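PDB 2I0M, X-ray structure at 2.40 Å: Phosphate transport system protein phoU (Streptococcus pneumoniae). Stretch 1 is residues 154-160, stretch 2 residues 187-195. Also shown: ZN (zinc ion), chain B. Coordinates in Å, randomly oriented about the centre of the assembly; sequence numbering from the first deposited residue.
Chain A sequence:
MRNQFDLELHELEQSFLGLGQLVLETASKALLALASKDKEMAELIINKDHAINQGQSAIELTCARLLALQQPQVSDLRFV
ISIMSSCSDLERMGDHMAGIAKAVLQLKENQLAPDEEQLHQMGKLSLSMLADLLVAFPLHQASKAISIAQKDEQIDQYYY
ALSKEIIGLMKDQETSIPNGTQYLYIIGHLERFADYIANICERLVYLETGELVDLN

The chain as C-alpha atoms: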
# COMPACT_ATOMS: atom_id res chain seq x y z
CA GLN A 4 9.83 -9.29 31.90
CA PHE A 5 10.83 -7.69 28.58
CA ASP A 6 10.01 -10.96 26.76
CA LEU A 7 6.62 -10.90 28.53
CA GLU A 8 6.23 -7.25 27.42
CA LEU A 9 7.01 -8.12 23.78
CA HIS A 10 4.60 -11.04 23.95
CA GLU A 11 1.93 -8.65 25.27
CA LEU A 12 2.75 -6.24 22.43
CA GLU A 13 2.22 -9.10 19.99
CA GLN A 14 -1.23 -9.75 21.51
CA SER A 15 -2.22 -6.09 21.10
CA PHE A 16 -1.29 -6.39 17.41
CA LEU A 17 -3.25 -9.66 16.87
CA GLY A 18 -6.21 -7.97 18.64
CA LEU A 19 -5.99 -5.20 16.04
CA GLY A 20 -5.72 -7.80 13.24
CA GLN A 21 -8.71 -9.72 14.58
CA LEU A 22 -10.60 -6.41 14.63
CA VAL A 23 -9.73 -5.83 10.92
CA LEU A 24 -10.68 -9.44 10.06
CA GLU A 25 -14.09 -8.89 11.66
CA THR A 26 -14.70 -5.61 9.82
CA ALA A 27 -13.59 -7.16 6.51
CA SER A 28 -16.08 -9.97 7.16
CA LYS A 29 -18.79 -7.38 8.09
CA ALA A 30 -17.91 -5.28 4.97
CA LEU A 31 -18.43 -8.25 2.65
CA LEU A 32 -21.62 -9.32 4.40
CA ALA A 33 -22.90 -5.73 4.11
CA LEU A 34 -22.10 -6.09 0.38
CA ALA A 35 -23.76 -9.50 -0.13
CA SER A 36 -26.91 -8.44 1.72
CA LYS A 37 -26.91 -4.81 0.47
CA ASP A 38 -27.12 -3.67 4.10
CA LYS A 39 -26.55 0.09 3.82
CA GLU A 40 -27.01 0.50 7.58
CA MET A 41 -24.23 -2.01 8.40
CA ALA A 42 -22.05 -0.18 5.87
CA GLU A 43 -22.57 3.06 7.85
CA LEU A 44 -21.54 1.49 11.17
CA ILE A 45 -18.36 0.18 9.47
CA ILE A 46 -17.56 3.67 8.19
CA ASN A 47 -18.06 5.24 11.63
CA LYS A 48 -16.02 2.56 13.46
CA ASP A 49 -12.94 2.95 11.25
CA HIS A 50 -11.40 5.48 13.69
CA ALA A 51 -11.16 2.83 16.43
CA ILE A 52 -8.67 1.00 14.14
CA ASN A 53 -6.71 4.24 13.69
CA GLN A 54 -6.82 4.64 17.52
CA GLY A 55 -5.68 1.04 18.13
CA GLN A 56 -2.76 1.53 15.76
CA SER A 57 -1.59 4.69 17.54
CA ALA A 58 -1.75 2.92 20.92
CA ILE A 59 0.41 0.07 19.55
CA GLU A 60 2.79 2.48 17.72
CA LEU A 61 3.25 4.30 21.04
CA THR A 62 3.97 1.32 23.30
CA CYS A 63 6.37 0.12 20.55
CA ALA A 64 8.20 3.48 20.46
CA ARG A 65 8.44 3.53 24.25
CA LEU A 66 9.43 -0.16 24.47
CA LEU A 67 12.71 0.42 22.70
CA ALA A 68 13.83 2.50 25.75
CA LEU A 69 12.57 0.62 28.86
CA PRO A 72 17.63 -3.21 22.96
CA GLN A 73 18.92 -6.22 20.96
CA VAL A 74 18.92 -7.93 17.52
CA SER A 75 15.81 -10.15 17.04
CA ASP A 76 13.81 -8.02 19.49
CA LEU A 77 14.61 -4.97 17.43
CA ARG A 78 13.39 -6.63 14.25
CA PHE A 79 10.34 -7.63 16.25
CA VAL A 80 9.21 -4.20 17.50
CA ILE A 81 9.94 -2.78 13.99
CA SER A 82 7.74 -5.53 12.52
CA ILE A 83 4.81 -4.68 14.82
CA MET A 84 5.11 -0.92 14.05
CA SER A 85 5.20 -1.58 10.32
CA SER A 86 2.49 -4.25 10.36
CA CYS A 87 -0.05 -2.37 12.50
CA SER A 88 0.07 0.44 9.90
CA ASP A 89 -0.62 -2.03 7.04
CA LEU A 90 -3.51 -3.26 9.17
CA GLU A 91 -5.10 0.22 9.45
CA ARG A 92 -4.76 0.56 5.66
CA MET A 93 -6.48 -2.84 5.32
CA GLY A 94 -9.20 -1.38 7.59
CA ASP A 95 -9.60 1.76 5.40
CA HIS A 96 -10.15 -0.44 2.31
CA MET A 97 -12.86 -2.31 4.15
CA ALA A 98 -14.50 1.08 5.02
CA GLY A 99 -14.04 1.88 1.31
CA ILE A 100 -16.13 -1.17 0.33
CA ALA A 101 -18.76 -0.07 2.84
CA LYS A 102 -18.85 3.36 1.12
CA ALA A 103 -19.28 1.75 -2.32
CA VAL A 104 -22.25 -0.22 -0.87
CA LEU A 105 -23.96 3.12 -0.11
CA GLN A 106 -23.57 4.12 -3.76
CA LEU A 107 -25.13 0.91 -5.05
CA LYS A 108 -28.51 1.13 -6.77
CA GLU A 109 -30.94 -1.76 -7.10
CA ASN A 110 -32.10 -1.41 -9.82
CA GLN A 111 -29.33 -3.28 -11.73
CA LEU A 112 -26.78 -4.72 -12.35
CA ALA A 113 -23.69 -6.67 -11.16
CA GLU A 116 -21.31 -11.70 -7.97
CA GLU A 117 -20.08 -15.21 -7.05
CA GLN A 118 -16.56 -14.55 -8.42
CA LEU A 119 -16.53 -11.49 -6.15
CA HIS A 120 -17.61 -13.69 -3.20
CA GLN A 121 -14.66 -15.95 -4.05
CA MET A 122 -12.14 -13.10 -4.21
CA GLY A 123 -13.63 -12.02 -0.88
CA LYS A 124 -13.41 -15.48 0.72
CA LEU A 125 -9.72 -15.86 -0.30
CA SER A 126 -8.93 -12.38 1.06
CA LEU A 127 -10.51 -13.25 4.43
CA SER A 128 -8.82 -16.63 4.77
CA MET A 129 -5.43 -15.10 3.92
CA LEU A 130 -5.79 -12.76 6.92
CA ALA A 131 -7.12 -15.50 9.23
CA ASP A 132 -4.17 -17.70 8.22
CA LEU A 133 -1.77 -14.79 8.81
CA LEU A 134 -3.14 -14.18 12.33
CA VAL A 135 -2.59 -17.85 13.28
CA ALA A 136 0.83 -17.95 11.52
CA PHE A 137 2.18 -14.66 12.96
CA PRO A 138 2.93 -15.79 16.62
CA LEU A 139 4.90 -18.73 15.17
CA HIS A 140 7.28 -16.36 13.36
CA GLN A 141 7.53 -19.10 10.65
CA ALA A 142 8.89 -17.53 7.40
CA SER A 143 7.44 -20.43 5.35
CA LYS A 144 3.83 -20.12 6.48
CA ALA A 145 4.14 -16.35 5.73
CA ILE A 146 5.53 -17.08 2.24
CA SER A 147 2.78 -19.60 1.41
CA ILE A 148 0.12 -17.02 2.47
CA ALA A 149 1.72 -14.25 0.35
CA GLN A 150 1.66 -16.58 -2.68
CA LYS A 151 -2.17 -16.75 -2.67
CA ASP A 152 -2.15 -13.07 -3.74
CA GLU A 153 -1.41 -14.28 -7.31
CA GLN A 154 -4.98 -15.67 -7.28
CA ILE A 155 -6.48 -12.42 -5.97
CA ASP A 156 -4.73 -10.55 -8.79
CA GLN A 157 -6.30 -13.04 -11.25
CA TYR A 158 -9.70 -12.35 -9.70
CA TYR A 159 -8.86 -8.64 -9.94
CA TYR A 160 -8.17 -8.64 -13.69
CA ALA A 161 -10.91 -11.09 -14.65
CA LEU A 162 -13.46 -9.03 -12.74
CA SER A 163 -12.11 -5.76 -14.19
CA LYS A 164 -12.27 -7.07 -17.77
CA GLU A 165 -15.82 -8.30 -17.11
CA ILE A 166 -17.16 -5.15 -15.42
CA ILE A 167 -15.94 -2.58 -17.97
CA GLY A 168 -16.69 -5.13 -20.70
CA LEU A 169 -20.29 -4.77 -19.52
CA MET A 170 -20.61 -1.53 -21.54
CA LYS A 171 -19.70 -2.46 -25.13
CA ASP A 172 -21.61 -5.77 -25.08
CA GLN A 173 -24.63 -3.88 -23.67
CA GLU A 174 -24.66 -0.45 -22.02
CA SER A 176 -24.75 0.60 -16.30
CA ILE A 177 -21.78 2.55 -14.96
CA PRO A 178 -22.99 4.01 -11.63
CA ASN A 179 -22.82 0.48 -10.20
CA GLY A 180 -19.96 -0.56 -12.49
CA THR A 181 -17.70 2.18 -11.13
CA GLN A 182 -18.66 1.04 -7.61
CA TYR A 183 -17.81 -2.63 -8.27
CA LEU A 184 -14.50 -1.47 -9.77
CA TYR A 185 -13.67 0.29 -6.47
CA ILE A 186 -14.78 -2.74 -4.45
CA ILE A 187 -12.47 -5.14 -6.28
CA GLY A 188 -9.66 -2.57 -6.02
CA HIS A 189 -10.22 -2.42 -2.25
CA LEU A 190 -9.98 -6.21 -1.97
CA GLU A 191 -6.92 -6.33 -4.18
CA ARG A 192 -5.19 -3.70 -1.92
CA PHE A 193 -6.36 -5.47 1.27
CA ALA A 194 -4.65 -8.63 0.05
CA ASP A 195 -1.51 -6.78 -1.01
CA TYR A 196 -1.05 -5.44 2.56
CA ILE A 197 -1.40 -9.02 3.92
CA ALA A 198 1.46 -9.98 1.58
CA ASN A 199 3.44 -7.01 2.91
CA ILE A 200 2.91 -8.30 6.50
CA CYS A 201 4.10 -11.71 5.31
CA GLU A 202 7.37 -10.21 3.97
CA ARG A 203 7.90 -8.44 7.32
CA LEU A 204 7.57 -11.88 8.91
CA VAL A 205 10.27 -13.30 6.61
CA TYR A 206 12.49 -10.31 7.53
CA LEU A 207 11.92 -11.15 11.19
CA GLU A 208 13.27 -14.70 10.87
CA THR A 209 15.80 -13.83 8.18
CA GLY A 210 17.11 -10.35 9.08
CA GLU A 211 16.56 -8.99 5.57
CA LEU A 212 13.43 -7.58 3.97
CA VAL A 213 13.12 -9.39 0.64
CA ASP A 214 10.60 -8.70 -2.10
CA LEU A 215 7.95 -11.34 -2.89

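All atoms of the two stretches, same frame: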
# COMPACT_ATOMS: atom_id res chain seq x y z
N GLN A 154 -3.57 -15.37 -6.98
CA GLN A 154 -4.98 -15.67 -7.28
C GLN A 154 -5.91 -14.46 -7.17
O GLN A 154 -6.82 -14.29 -8.00
CB GLN A 154 -5.49 -16.82 -6.41
CG GLN A 154 -5.05 -18.19 -6.87
CD GLN A 154 -3.83 -18.70 -6.13
OE1 GLN A 154 -2.71 -18.66 -6.66
NE2 GLN A 154 -4.04 -19.19 -4.90
N ILE A 155 -5.71 -13.64 -6.14
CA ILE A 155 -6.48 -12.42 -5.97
C ILE A 155 -6.28 -11.43 -7.12
O ILE A 155 -7.25 -10.81 -7.58
CB ILE A 155 -6.30 -11.81 -4.56
CG1 ILE A 155 -7.33 -12.48 -3.62
CG2 ILE A 155 -6.53 -10.31 -4.54
CD1 ILE A 155 -6.91 -12.55 -2.25
N ASP A 156 -5.04 -11.32 -7.59
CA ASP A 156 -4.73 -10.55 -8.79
C ASP A 156 -5.49 -11.07 -10.01
O ASP A 156 -6.01 -10.28 -10.80
CB ASP A 156 -3.21 -10.56 -9.04
CG ASP A 156 -2.46 -9.62 -8.11
OD1 ASP A 156 -1.20 -9.67 -8.09
OD2 ASP A 156 -3.12 -8.83 -7.39
N GLN A 157 -5.55 -12.39 -10.17
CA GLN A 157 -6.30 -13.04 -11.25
C GLN A 157 -7.79 -12.74 -11.15
O GLN A 157 -8.43 -12.41 -12.14
CB GLN A 157 -6.05 -14.54 -11.25
CG GLN A 157 -4.64 -14.91 -11.68
CD GLN A 157 -4.26 -16.36 -11.40
OE1 GLN A 157 -3.08 -16.72 -11.47
NE2 GLN A 157 -5.25 -17.20 -11.09
N TYR A 158 -8.34 -12.82 -9.94
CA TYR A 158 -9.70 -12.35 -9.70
C TYR A 158 -9.82 -10.88 -10.06
O TYR A 158 -10.79 -10.48 -10.70
CB TYR A 158 -10.11 -12.55 -8.24
CG TYR A 158 -10.44 -13.97 -7.83
CD1 TYR A 158 -11.37 -14.73 -8.53
CD2 TYR A 158 -9.83 -14.54 -6.71
CE1 TYR A 158 -11.68 -16.03 -8.14
CE2 TYR A 158 -10.13 -15.85 -6.31
CZ TYR A 158 -11.05 -16.59 -7.03
OH TYR A 158 -11.34 -17.87 -6.63
N TYR A 159 -8.84 -10.08 -9.67
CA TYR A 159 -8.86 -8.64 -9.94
C TYR A 159 -8.99 -8.32 -11.43
O TYR A 159 -9.84 -7.51 -11.82
CB TYR A 159 -7.65 -7.92 -9.31
CG TYR A 159 -7.64 -6.45 -9.59
CD1 TYR A 159 -8.59 -5.62 -9.01
CD2 TYR A 159 -6.70 -5.89 -10.44
CE1 TYR A 159 -8.62 -4.26 -9.28
CE2 TYR A 159 -6.71 -4.52 -10.71
CZ TYR A 159 -7.68 -3.71 -10.12
OH TYR A 159 -7.71 -2.35 -10.36
N TYR A 160 -8.17 -8.95 -12.26
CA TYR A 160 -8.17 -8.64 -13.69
C TYR A 160 -9.38 -9.21 -14.42
O TYR A 160 -10.02 -8.50 -15.19
CB TYR A 160 -6.84 -9.02 -14.36
CG TYR A 160 -5.68 -8.15 -13.88
CD1 TYR A 160 -5.56 -6.82 -14.30
CD2 TYR A 160 -4.73 -8.65 -12.98
CE1 TYR A 160 -4.51 -6.01 -13.85
CE2 TYR A 160 -3.68 -7.85 -12.52
CZ TYR A 160 -3.58 -6.54 -12.96
OH TYR A 160 -2.54 -5.75 -12.50
N ILE A 187 -13.48 -4.13 -5.97
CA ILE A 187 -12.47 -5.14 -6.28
C ILE A 187 -11.06 -4.58 -6.11
O ILE A 187 -10.15 -5.32 -5.76
CB ILE A 187 -12.69 -5.84 -7.66
CG1 ILE A 187 -12.52 -4.87 -8.83
CG2 ILE A 187 -14.05 -6.51 -7.69
CD1 ILE A 187 -12.23 -5.55 -10.16
N GLY A 188 -10.91 -3.27 -6.31
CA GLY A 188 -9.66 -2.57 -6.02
C GLY A 188 -9.34 -2.54 -4.53
O GLY A 188 -8.17 -2.62 -4.13
N HIS A 189 -10.38 -2.42 -3.71
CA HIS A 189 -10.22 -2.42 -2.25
C HIS A 189 -9.79 -3.78 -1.72
O HIS A 189 -9.00 -3.86 -0.79
CB HIS A 189 -11.49 -1.96 -1.54
CG HIS A 189 -11.71 -0.49 -1.60
ND1 HIS A 189 -10.76 0.42 -1.21
CD2 HIS A 189 -12.79 0.24 -1.99
CE1 HIS A 189 -11.22 1.65 -1.37
NE2 HIS A 189 -12.45 1.57 -1.84
N LEU A 190 -10.33 -4.84 -2.32
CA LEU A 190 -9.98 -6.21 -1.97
C LEU A 190 -8.58 -6.54 -2.43
O LEU A 190 -7.82 -7.19 -1.71
CB LEU A 190 -10.96 -7.21 -2.59
CG LEU A 190 -12.27 -7.50 -1.86
CD1 LEU A 190 -13.18 -8.39 -2.68
CD2 LEU A 190 -11.97 -8.13 -0.50
N GLU A 191 -8.24 -6.09 -3.63
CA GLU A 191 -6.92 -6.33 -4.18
C GLU A 191 -5.85 -5.67 -3.29
O GLU A 191 -4.85 -6.31 -2.98
CB GLU A 191 -6.84 -5.88 -5.65
CG GLU A 191 -5.63 -6.41 -6.43
CD GLU A 191 -4.32 -5.69 -6.06
OE1 GLU A 191 -4.37 -4.50 -5.69
OE2 GLU A 191 -3.24 -6.33 -6.15
N ARG A 192 -6.07 -4.42 -2.87
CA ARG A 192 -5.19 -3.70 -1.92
C ARG A 192 -5.10 -4.35 -0.54
O ARG A 192 -4.01 -4.51 -0.00
CB ARG A 192 -5.62 -2.23 -1.73
CG ARG A 192 -5.59 -1.39 -2.97
CD ARG A 192 -4.18 -1.16 -3.44
NE ARG A 192 -3.56 -0.02 -2.75
CZ ARG A 192 -2.83 -0.13 -1.65
NH1 ARG A 192 -2.60 -1.33 -1.11
NH2 ARG A 192 -2.31 0.95 -1.10
N PHE A 193 -6.26 -4.68 0.03
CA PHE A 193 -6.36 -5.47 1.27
C PHE A 193 -5.40 -6.64 1.26
O PHE A 193 -4.61 -6.81 2.18
CB PHE A 193 -7.80 -5.98 1.42
CG PHE A 193 -8.09 -6.68 2.71
CD1 PHE A 193 -8.42 -5.97 3.85
CD2 PHE A 193 -8.11 -8.07 2.76
CE1 PHE A 193 -8.74 -6.63 5.05
CE2 PHE A 193 -8.42 -8.74 3.95
CZ PHE A 193 -8.73 -8.02 5.10
N ALA A 194 -5.46 -7.43 0.19
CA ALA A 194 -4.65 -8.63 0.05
C ALA A 194 -3.16 -8.33 -0.16
O ALA A 194 -2.30 -9.06 0.32
CB ALA A 194 -5.19 -9.52 -1.07
N ASP A 195 -2.87 -7.25 -0.87
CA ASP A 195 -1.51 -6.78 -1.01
C ASP A 195 -0.86 -6.45 0.34
O ASP A 195 0.28 -6.84 0.59
CB ASP A 195 -1.48 -5.56 -1.93
CG ASP A 195 -1.30 -5.91 -3.39
OD1 ASP A 195 -0.88 -7.06 -3.69
OD2 ASP A 195 -1.56 -5.03 -4.25
ZN ZN B . -2.39 -7.99 -5.48

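Two helical segments of the phosphate transport system protein PhoU, residues 154-160 and 187-195, pack nearly antiparallel, their N-to-C directions 166° apart and their axes 9.7 Å apart at closest approach. Ile 155 lies opposite Glu 191 (CA to CA 6.4 Å) and Tyr 159 opposite Ile 187 (CA to CA 6.2 Å), so, four residues along each helix, the pairing advances in opposite directions in sequence. The contact is small, burying 337 Å² summed over both sides, and no hydrogen bond crosses it; the backbone polar groups are engaged within each helix, as in Tyr 159 N to Ile 155 O (2.7 Å) and Ala 194 N to Leu 190 O (3.0 Å).

Metal coordination supplies the polar link. The zinc ion is bound by Asp 156 OD2 at 2.2 Å and Glu 191 OE2 at 2.0 Å, one ligand from each helix, and by Asp 195 OD1 at a longer 2.5 Å. Glu 191 and Asp 195 are four residues apart, about one turn, which places both carboxylates on the same side of their helix. The CA-to-CB bond of Asp 156 points sideways, but its carboxylate comes nearer the second helix to reach the metal. The shared ion accounts for the short approach of Asp 156 OD2 to Glu 191 OE2, 2.8 Å, between groups that would otherwise repel; Glu 191 OE2 and Asp 195 OD2 are likewise 2.8 Å apart without a hydrogen bond.

Apolar packing lies alongside the metal site. Ile 155 points toward the second helix, with CD1 3.7 Å from Ala 194 CB and CG2 4.0 Å from Glu 191 CA. One turn further along, Ile 187 CD1 meets Tyr 159 at two places, 3.5 Å from its carbonyl O and 3.8 Å from its ring atom CD1.

The aromatic contacts centre on Tyr 159, which has the largest area covered by the opposing stretch. With chi1 at 179° (t), the ring reaches across to Gly 188, with Tyr 159 CE1 3.8 Å from Gly 188 CA. Glu 191 CG makes an off-centre CH-pi contact, 4.2 Å from the ring centroid of Tyr 159 and 29° off the ring normal; its closest ring atom is Tyr 159 CG, at 3.7 Å. Glu 191 therefore serves two roles: its methylene CG packs against the tyrosine while its carboxylate binds zinc. The Tyr 159 hydroxyl is hydrogen-bonded elsewhere in the structure.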